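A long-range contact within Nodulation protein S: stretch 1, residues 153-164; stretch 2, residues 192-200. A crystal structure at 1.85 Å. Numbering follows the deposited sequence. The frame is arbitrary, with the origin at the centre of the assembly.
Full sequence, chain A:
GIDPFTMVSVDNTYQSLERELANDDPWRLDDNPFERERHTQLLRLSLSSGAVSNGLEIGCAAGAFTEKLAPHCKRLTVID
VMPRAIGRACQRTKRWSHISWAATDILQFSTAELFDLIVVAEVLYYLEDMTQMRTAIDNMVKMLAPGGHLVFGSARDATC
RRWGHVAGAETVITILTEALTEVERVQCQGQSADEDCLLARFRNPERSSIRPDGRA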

ATOM      1  N   GLY A 153      -0.263   4.335   4.002  1.00 38.24           N
ATOM      2  CA  GLY A 153      -1.628   4.833   4.105  1.00 39.44           C
ATOM      3  C   GLY A 153      -2.549   3.730   4.548  1.00 38.80           C
ATOM      4  O   GLY A 153      -2.326   2.588   4.189  1.00 37.17           O
ATOM      5  N   SER A 154      -3.586   4.068   5.301  1.00 37.94           N
ATOM      6  CA  SER A 154      -4.555   3.077   5.701  1.00 38.57           C
ATOM      7  C   SER A 154      -5.865   3.705   6.208  1.00 40.40           C
ATOM      8  O   SER A 154      -5.876   4.808   6.759  1.00 40.92           O
ATOM      9  CB  SER A 154      -3.943   2.179   6.771  1.00 37.78           C
ATOM     10  OG  SER A 154      -4.866   1.229   7.311  1.00 40.84           O
ATOM     11  N   ALA A 155      -6.965   3.013   5.945  1.00 40.99           N
ATOM     12  CA  ALA A 155      -8.193   3.200   6.665  1.00 42.92           C
ATOM     13  C   ALA A 155      -7.864   3.203   8.156  1.00 42.83           C
ATOM     14  O   ALA A 155      -6.913   2.566   8.574  1.00 41.08           O
ATOM     15  CB  ALA A 155      -9.139   2.095   6.330  1.00 44.15           C
ATOM     16  N   ARG A 156      -8.623   3.957   8.938  1.00 45.18           N
ATOM     17  CA  ARG A 156      -8.370   4.043  10.372  1.00 46.27           C
ATOM     18  C   ARG A 156      -8.668   2.738  11.097  1.00 46.50           C
ATOM     19  O   ARG A 156      -9.376   1.876  10.574  1.00 45.42           O
ATOM     20  CB  ARG A 156      -9.177   5.170  10.988  1.00 47.65           C
ATOM     21  CG  ARG A 156      -8.588   6.540  10.682  1.00 51.36           C
ATOM     22  CD  ARG A 156      -9.433   7.665  11.261  1.00 59.62           C
ATOM     23  NE  ARG A 156      -8.913   8.990  10.912  1.00 67.02           N
ATOM     24  CZ  ARG A 156      -7.853   9.582  11.476  1.00 66.47           C
ATOM     25  NH1 ARG A 156      -7.155   8.993  12.440  1.00 64.12           N
ATOM     26  NH2 ARG A 156      -7.485  10.785  11.069  1.00 64.12           N
ATOM     27  N   ASP A 157      -8.122   2.628  12.315  1.00 47.70           N
ATOM     28  CA  ASP A 157      -8.334   1.474  13.205  1.00 48.35           C
ATOM     29  C   ASP A 157      -9.807   1.027  13.300  1.00 50.87           C
ATOM     30  O   ASP A 157     -10.122  -0.173  13.081  1.00 50.43           O
ATOM     31  CB  ASP A 157      -7.828   1.810  14.628  1.00 49.44           C
ATOM     32  CG  ASP A 157      -6.307   1.770  14.753  1.00 48.34           C
ATOM     33  OD1 ASP A 157      -5.638   1.341  13.797  1.00 46.40           O
ATOM     34  OD2 ASP A 157      -5.770   2.167  15.835  1.00 48.09           O
ATOM     35  N   ALA A 158     -10.681   1.983  13.647  1.00 51.96           N
ATOM     36  CA  ALA A 158     -12.108   1.737  13.828  1.00 54.61           C
ATOM     37  C   ALA A 158     -12.727   1.190  12.563  1.00 54.56           C
ATOM     38  O   ALA A 158     -13.522   0.257  12.609  1.00 55.52           O
ATOM     39  CB  ALA A 158     -12.818   3.020  14.209  1.00 56.54           C
ATOM     40  N   THR A 159     -12.394   1.802  11.435  1.00 54.22           N
ATOM     41  CA  THR A 159     -12.918   1.353  10.144  1.00 54.33           C
ATOM     42  C   THR A 159     -12.426  -0.056   9.862  1.00 52.61           C
ATOM     43  O   THR A 159     -13.192  -0.911   9.428  1.00 53.12           O
ATOM     44  CB  THR A 159     -12.467   2.252   8.978  1.00 53.83           C
ATOM     45  OG1 THR A 159     -13.165   3.508   9.022  1.00 54.31           O
ATOM     46  CG2 THR A 159     -12.743   1.551   7.627  1.00 51.90           C
ATOM     47  N   CYS A 160     -11.135  -0.279  10.113  1.00 51.16           N
ATOM     48  CA  CYS A 160     -10.513  -1.585   9.877  1.00 49.88           C
ATOM     49  C   CYS A 160     -11.153  -2.669  10.740  1.00 51.66           C
ATOM     50  O   CYS A 160     -11.360  -3.781  10.283  1.00 51.51           O
ATOM     51  CB  CYS A 160      -9.014  -1.522  10.121  1.00 47.47           C
ATOM     52  SG  CYS A 160      -8.175  -0.802   8.758  1.00 43.98           S
ATOM     53  N   ARG A 161     -11.482  -2.327  11.975  1.00 54.01           N
ATOM     54  CA  ARG A 161     -12.109  -3.274  12.889  1.00 56.51           C
ATOM     55  C   ARG A 161     -13.547  -3.590  12.469  1.00 58.69           C
ATOM     56  O   ARG A 161     -13.993  -4.733  12.602  1.00 59.27           O
ATOM     57  CB  ARG A 161     -12.071  -2.756  14.326  1.00 57.86           C
ATOM     58  CG  ARG A 161     -10.711  -2.901  15.022  1.00 60.22           C
ATOM     59  CD  ARG A 161     -10.856  -2.726  16.550  1.00 67.91           C
ATOM     60  NE  ARG A 161     -11.713  -1.577  16.902  1.00 73.64           N
ATOM     61  CZ  ARG A 161     -11.303  -0.310  17.046  1.00 72.55           C
ATOM     62  NH1 ARG A 161     -10.021   0.022  16.889  1.00 69.07           N
ATOM     63  NH2 ARG A 161     -12.186   0.637  17.356  1.00 71.12           N
ATOM     64  N   ARG A 162     -14.251  -2.587  11.947  1.00 59.85           N
ATOM     65  CA  ARG A 162     -15.578  -2.786  11.376  1.00 62.19           C
ATOM     66  C   ARG A 162     -15.490  -3.699  10.154  1.00 60.75           C
ATOM     67  O   ARG A 162     -16.419  -4.458   9.876  1.00 62.03           O
ATOM     68  CB  ARG A 162     -16.220  -1.439  11.003  1.00 64.26           C
ATOM     69  CG  ARG A 162     -17.725  -1.392  11.212  1.00 68.71           C
ATOM     70  CD  ARG A 162     -18.322   0.007  10.999  1.00 74.56           C
ATOM     71  NE  ARG A 162     -17.792   0.722   9.827  1.00 76.68           N
ATOM     72  CZ  ARG A 162     -16.894   1.713   9.865  1.00 78.76           C
ATOM     73  NH1 ARG A 162     -16.389   2.148  11.021  1.00 78.33           N
ATOM     74  NH2 ARG A 162     -16.488   2.281   8.732  1.00 77.67           N
ATOM     75  N   TRP A 163     -14.363  -3.646   9.437  1.00 57.43           N
ATOM     76  CA  TRP A 163     -14.157  -4.532   8.291  1.00 56.37           C
ATOM     77  C   TRP A 163     -13.720  -5.956   8.668  1.00 55.21           C
ATOM     78  O   TRP A 163     -13.451  -6.760   7.784  1.00 55.05           O
ATOM     79  CB  TRP A 163     -13.139  -3.937   7.309  1.00 54.53           C
ATOM     80  CG  TRP A 163     -13.620  -2.729   6.555  1.00 56.13           C
ATOM     81  CD1 TRP A 163     -14.917  -2.296   6.395  1.00 60.85           C
ATOM     82  CD2 TRP A 163     -12.804  -1.825   5.812  1.00 55.01           C
ATOM     83  NE1 TRP A 163     -14.937  -1.160   5.613  1.00 61.61           N
ATOM     84  CE2 TRP A 163     -13.652  -0.857   5.241  1.00 57.00           C
ATOM     85  CE3 TRP A 163     -11.418  -1.728   5.594  1.00 54.87           C
ATOM     86  CZ2 TRP A 163     -13.170   0.197   4.467  1.00 57.06           C
ATOM     87  CZ3 TRP A 163     -10.942  -0.683   4.823  1.00 52.63           C
ATOM     88  CH2 TRP A 163     -11.820   0.271   4.272  1.00 54.68           C
ATOM     89  N   GLY A 164     -13.644  -6.259   9.961  1.00 55.13           N
ATOM     90  CA  GLY A 164     -13.205  -7.570  10.431  1.00 54.93           C
ATOM     91  C   GLY A 164     -11.703  -7.714  10.626  1.00 52.50           C
ATOM     92  O   GLY A 164     -11.229  -8.792  10.980  1.00 52.79           O
ATOM     93  N   SER A 192     -18.360   8.679   3.601  1.00 76.39           N
ATOM     94  CA  SER A 192     -18.838   7.891   4.723  1.00 76.97           C
ATOM     95  C   SER A 192     -17.738   7.615   5.741  1.00 73.86           C
ATOM     96  O   SER A 192     -16.559   7.968   5.541  1.00 71.43           O
ATOM     97  CB  SER A 192     -19.391   6.564   4.208  1.00 76.79           C
ATOM     98  OG  SER A 192     -18.323   5.744   3.735  1.00 74.94           O
ATOM     99  N   ALA A 193     -18.138   6.966   6.831  1.00 74.16           N
ATOM    100  CA  ALA A 193     -17.207   6.542   7.864  1.00 71.71           C
ATOM    101  C   ALA A 193     -16.140   5.593   7.287  1.00 67.75           C
ATOM    102  O   ALA A 193     -14.976   5.658   7.695  1.00 65.79           O
ATOM    103  CB  ALA A 193     -17.969   5.887   9.026  1.00 73.01           C
ATOM    104  N   ASP A 194     -16.533   4.738   6.329  1.00 67.47           N
ATOM    105  CA  ASP A 194     -15.597   3.826   5.602  1.00 64.58           C
ATOM    106  C   ASP A 194     -14.507   4.540   4.788  1.00 61.54           C
ATOM    107  O   ASP A 194     -13.506   3.924   4.403  1.00 59.06           O
ATOM    108  CB  ASP A 194     -16.368   2.940   4.595  1.00 66.44           C
ATOM    109  CG  ASP A 194     -17.087   1.750   5.240  1.00 70.52           C
ATOM    110  OD1 ASP A 194     -17.538   0.871   4.461  1.00 78.17           O
ATOM    111  OD2 ASP A 194     -17.219   1.693   6.488  1.00 71.90           O
ATOM    112  N   GLU A 195     -14.744   5.807   4.458  1.00 62.48           N
ATOM    113  CA  GLU A 195     -13.819   6.594   3.645  1.00 60.67           C
ATOM    114  C   GLU A 195     -13.127   7.606   4.531  1.00 60.41           C
ATOM    115  O   GLU A 195     -13.482   8.796   4.558  1.00 62.57           O
ATOM    116  CB  GLU A 195     -14.539   7.243   2.443  1.00 62.93           C
ATOM    117  CG  GLU A 195     -14.848   6.216   1.354  1.00 60.40           C
ATOM    118  CD  GLU A 195     -15.767   6.692   0.240  1.00 64.56           C
ATOM    119  OE1 GLU A 195     -16.194   7.879   0.196  1.00 60.14           O
ATOM    120  OE2 GLU A 195     -16.075   5.841  -0.612  1.00 63.06           O
ATOM    121  N   ASP A 196     -12.153   7.105   5.291  1.00 58.03           N
ATOM    122  CA  ASP A 196     -11.434   7.942   6.244  1.00 58.16           C
ATOM    123  C   ASP A 196     -10.074   7.378   6.521  1.00 54.88           C
ATOM    124  O   ASP A 196      -9.920   6.463   7.331  1.00 54.71           O
ATOM    125  CB  ASP A 196     -12.208   8.092   7.547  1.00 60.40           C
ATOM    126  CG  ASP A 196     -11.515   9.020   8.540  1.00 60.14           C
ATOM    127  OD1 ASP A 196     -10.538   9.726   8.185  1.00 56.14           O
ATOM    128  OD2 ASP A 196     -11.963   9.048   9.698  1.00 71.37           O
ATOM    129  N   CYS A 197      -9.096   7.986   5.863  1.00 53.75           N
ATOM    130  CA  CYS A 197      -7.783   7.433   5.663  1.00 51.18           C
ATOM    131  C   CYS A 197      -6.755   8.334   6.300  1.00 50.47           C
ATOM    132  O   CYS A 197      -6.898   9.553   6.294  1.00 52.18           O
ATOM    133  CB  CYS A 197      -7.510   7.387   4.162  1.00 50.63           C
ATOM    134  SG  CYS A 197      -5.903   6.780   3.743  1.00 56.10           S
ATOM    135  N   LEU A 198      -5.712   7.727   6.834  1.00 48.42           N
ATOM    136  CA  LEU A 198      -4.570   8.464   7.365  1.00 48.70           C
ATOM    137  C   LEU A 198      -3.387   8.042   6.533  1.00 46.75           C
ATOM    138  O   LEU A 198      -3.212   6.858   6.297  1.00 44.59           O
ATOM    139  CB  LEU A 198      -4.323   8.099   8.833  1.00 49.13           C
ATOM    140  CG  LEU A 198      -3.517   9.054   9.716  1.00 49.55           C
ATOM    141  CD1 LEU A 198      -4.000  10.513   9.611  1.00 50.91           C
ATOM    142  CD2 LEU A 198      -3.626   8.565  11.148  1.00 51.60           C
ATOM    143  N   LEU A 199      -2.628   9.017   6.036  1.00 47.07           N
ATOM    144  CA  LEU A 199      -1.387   8.748   5.345  1.00 46.27           C
ATOM    145  C   LEU A 199      -0.290   9.448   6.096  1.00 46.52           C
ATOM    146  O   LEU A 199      -0.493  10.544   6.636  1.00 49.26           O
ATOM    147  CB  LEU A 199      -1.414   9.276   3.898  1.00 47.02           C
ATOM    148  CG  LEU A 199      -2.662   9.028   3.049  1.00 50.75           C
ATOM    149  CD1 LEU A 199      -2.423   9.384   1.563  1.00 57.84           C
ATOM    150  CD2 LEU A 199      -3.035   7.591   3.175  1.00 59.74           C
ATOM    151  N   ALA A 200       0.872   8.812   6.125  1.00 44.94           N
ATOM    152  CA  ALA A 200       2.065   9.373   6.744  1.00 45.16           C
ATOM    153  C   ALA A 200       3.296   8.959   5.932  1.00 44.39           C
ATOM    154  O   ALA A 200       3.401   7.826   5.437  1.00 42.79           O
ATOM    155  CB  ALA A 200       2.196   8.903   8.201  1.00 44.53           C
TER

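Stretch 2 opens with a type I beta turn, Ser192 to Glu195, closed by Glu195 N to Ser192 O (3.0 Å), and this turn faces the helix of stretch 1. Ala193 offers its carbonyl: Thr159 OG1 lies 3.1 Å from Ala193 O in a weak hydrogen bond. Asp194 splits its carboxylate between two partners. Its OD2 forms a salt bridge with Arg162, NH2 to OD2 at a very short 2.4 Å and nearly straight at the hydrogen (169°), while Trp163 NE1 reaches Asp194 OD1 at 3.5 Å, a weak bond made at the edge of the indole ring, near its plane. The CA-to-CB bond of Glu195 points away from stretch 1. From Asp196 the chain becomes a strand, antiparallel to 153-155. Asp196 holds Arg156 twice: Arg156 N donates to Asp196 O (3.2 Å), and Arg156 NE bridges to Asp196 OD1 (3.3 Å), a salt bridge whose hydrogen bond is weak. Cys197 pairs with Ala155 without hydrogen bonds, but its CA lies 3.4 Å from Ser154 O in a CA-H...O contact. Leu198 and Ser154 form the hydrogen-bonded pair, Ser154 N to Leu198 O at 3.0 Å and Leu198 N to Ser154 O at 2.9 Å. Leu199 packs its CD2 3.2 Å from Gly153 CA; a CB on Gly153 would clash with that methyl.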